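Local coordinates for protein O-phospho-L-seryl-tRNA:Cys-tRNA synthase (Methanocaldococcus jannaschii DSM 2661, PDB 5X6B) that probably converts O-phosphoseryl-tRNA to cysteinyl-tRNA in a pyridoxal-phosphate-dependent reaction, supplying cysteine-charged tRNA in this methanogenic archaeon, at residues K126-H131 against D274-T279. Sequence-based numbering, arbitrary orientation.
Sequences KFIVMH and DKITKT
K126 NZ is hydrogen-bonded to both T149 OG1 and S150 OG, and K126 belongs to the same helical turn from which I128 and V129 reach I276. Within that turn, M130 N lies 2.9 Å from K126 O, a regular helical hydrogen bond. The contact itself is apolar and rests on a single methyl, I276 CD1. V129 CG1 approaches it to 3.8 Å and I128 CG2 to 4.1 Å. V129 CG1 and I128 CG2 are themselves 4.6 Å apart, so CD1 sits against the pair. With both chi1 (-60°) and chi2 (-62°) near -60°, the chain of I276 bends back on itself, which brings its tip closer to the helix than its CB bond alone would suggest. I128 crosses I276 at roughly a right angle, whereas V129 runs alongside it in the same direction. In I128 the short branch does the touching: CG2 stands anti to the backbone N (chi1 -78° for CG1).

The seven-stranded order, with 264-268 the antiparallel member, and the lysine-bound pyridoxal phosphate at position 255 identify the large domain of a fold-type I enzyme. Helix 122-132 follows edge strand 115-119, while short helix 273-276 follows the adjacent strand 264-268. I128 and V129 both rest on L266, and I276 rests on F268, two residues further along the same strand, consistent with packing over one face of the sheet. Only 103 Å² is buried between the segments, I276 supplying 57 Å² of it, and the CA atoms of V129 and I276 remain 6.9 Å apart. R156 of the second subunit packs on I128, placing this helix near the subunit interface. Past I276 the chain leaves helical geometry at T277, whose OG1 hydrogen-bonds back to S273 O.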
loop_
_atom_site.group_PDB
_atom_site.type_symbol
_atom_site.label_atom_id
_atom_site.label_comp_id
_atom_site.label_asym_id
_atom_site.label_seq_id
_atom_site.Cartn_x
_atom_site.Cartn_y
_atom_site.Cartn_z
ATOM N N LYS B 126 3.175 12.088 -15.783
ATOM C CA LYS B 126 3.608 12.648 -17.053
ATOM C C LYS B 126 2.425 12.784 -17.991
ATOM O O LYS B 126 2.200 13.843 -18.579
ATOM C CB LYS B 126 4.674 11.773 -17.713
ATOM C CG LYS B 126 5.979 11.643 -16.958
ATOM C CD LYS B 126 6.842 10.613 -17.658
ATOM C CE LYS B 126 8.107 10.320 -16.900
ATOM N NZ LYS B 126 8.860 9.224 -17.570
ATOM N N PHE B 127 1.681 11.691 -18.133
ATOM C CA PHE B 127 0.527 11.664 -19.016
ATOM C C PHE B 127 -0.476 12.745 -18.647
ATOM O O PHE B 127 -1.061 13.376 -19.524
ATOM C CB PHE B 127 -0.154 10.301 -18.989
ATOM C CG PHE B 127 -1.410 10.251 -19.807
ATOM C CD1 PHE B 127 -1.354 10.369 -21.189
ATOM C CD2 PHE B 127 -2.644 10.100 -19.199
ATOM C CE1 PHE B 127 -2.507 10.333 -21.950
ATOM C CE2 PHE B 127 -3.799 10.060 -19.951
ATOM C CZ PHE B 127 -3.731 10.178 -21.332
ATOM N N ILE B 128 -0.656 12.964 -17.349
ATOM C CA ILE B 128 -1.593 13.970 -16.866
ATOM C C ILE B 128 -1.231 15.368 -17.350
ATOM O O ILE B 128 -2.084 16.074 -17.889
ATOM C CB ILE B 128 -1.677 13.972 -15.328
ATOM C CG1 ILE B 128 -2.535 12.800 -14.855
ATOM C CG2 ILE B 128 -2.282 15.269 -14.824
ATOM C CD1 ILE B 128 -2.479 12.573 -13.376
ATOM N N VAL B 129 0.025 15.768 -17.175
ATOM C CA VAL B 129 0.428 17.107 -17.596
ATOM C C VAL B 129 0.485 17.202 -19.124
ATOM O O VAL B 129 0.195 18.250 -19.692
ATOM C CB VAL B 129 1.793 17.529 -16.990
ATOM C CG1 VAL B 129 1.710 17.563 -15.475
ATOM C CG2 VAL B 129 2.911 16.609 -17.447
ATOM N N MET B 130 0.835 16.103 -19.784
ATOM C CA MET B 130 0.853 16.067 -21.240
ATOM C C MET B 130 -0.558 16.190 -21.796
ATOM O O MET B 130 -0.758 16.640 -22.924
ATOM C CB MET B 130 1.493 14.774 -21.747
ATOM C CG MET B 130 3.001 14.734 -21.668
ATOM S SD MET B 130 3.624 13.198 -22.376
ATOM C CE MET B 130 5.380 13.354 -22.041
ATOM N N HIS B 131 -1.534 15.784 -20.992
ATOM C CA HIS B 131 -2.918 15.722 -21.438
ATOM C C HIS B 131 -3.681 16.994 -21.087
ATOM O O HIS B 131 -4.629 17.367 -21.779
ATOM C CB HIS B 131 -3.607 14.502 -20.824
ATOM C CG HIS B 131 -4.985 14.252 -21.350
ATOM N ND1 HIS B 131 -6.113 14.774 -20.754
ATOM C CD2 HIS B 131 -5.415 13.531 -22.410
ATOM C CE1 HIS B 131 -7.180 14.390 -21.431
ATOM N NE2 HIS B 131 -6.785 13.635 -22.442
ATOM N N ASP B 274 -5.118 25.194 -12.128
ATOM C CA ASP B 274 -6.454 25.191 -12.724
ATOM C C ASP B 274 -6.649 24.118 -13.792
ATOM O O ASP B 274 -7.760 23.624 -13.987
ATOM C CB ASP B 274 -6.763 26.562 -13.330
ATOM C CG ASP B 274 -6.931 27.642 -12.277
ATOM O OD1 ASP B 274 -7.139 27.298 -11.093
ATOM O OD2 ASP B 274 -6.864 28.837 -12.640
ATOM N N LYS B 275 -5.579 23.762 -14.490
ATOM C CA LYS B 275 -5.682 22.772 -15.554
ATOM C C LYS B 275 -5.456 21.359 -15.030
ATOM O O LYS B 275 -6.102 20.412 -15.478
ATOM C CB LYS B 275 -4.689 23.093 -16.671
ATOM C CG LYS B 275 -4.416 24.577 -16.823
ATOM C CD LYS B 275 -4.195 24.956 -18.279
ATOM C CE LYS B 275 -4.077 26.464 -18.440
ATOM N NZ LYS B 275 -3.004 26.839 -19.400
ATOM N N ILE B 276 -4.540 21.217 -14.079
ATOM C CA ILE B 276 -4.285 19.918 -13.478
ATOM C C ILE B 276 -5.480 19.509 -12.631
ATOM O O ILE B 276 -6.018 18.413 -12.788
ATOM C CB ILE B 276 -3.011 19.927 -12.610
ATOM C CG1 ILE B 276 -1.784 20.290 -13.453
ATOM C CG2 ILE B 276 -2.814 18.575 -11.948
ATOM C CD1 ILE B 276 -1.490 19.304 -14.564
ATOM N N THR B 277 -5.906 20.411 -11.753
ATOM C CA THR B 277 -6.998 20.136 -10.829
ATOM C C THR B 277 -8.358 20.529 -11.406
ATOM O O THR B 277 -9.303 20.794 -10.657
ATOM C CB THR B 277 -6.793 20.872 -9.486
ATOM O OG1 THR B 277 -6.852 22.289 -9.695
ATOM C CG2 THR B 277 -5.445 20.499 -8.866
ATOM N N LYS B 278 -8.457 20.570 -12.732
ATOM C CA LYS B 278 -9.719 20.910 -13.380
ATOM C C LYS B 278 -10.777 19.874 -13.024
ATOM O O LYS B 278 -10.532 18.668 -13.085
ATOM C CB LYS B 278 -9.562 21.006 -14.897
ATOM C CG LYS B 278 -10.884 20.923 -15.644
ATOM C CD LYS B 278 -10.736 21.327 -17.097
ATOM C CE LYS B 278 -12.068 21.244 -17.823
ATOM N NZ LYS B 278 -11.891 21.251 -19.302
ATOM N N THR B 279 -11.953 20.355 -12.647
ATOM C CA THR B 279 -12.997 19.485 -12.134
ATOM C C THR B 279 -13.987 19.059 -13.217
ATOM O O THR B 279 -14.112 19.714 -14.254
ATOM C CB THR B 279 -13.750 20.173 -10.988
ATOM O OG1 THR B 279 -14.328 21.397 -11.460
ATOM C CG2 THR B 279 -12.790 20.493 -9.862
#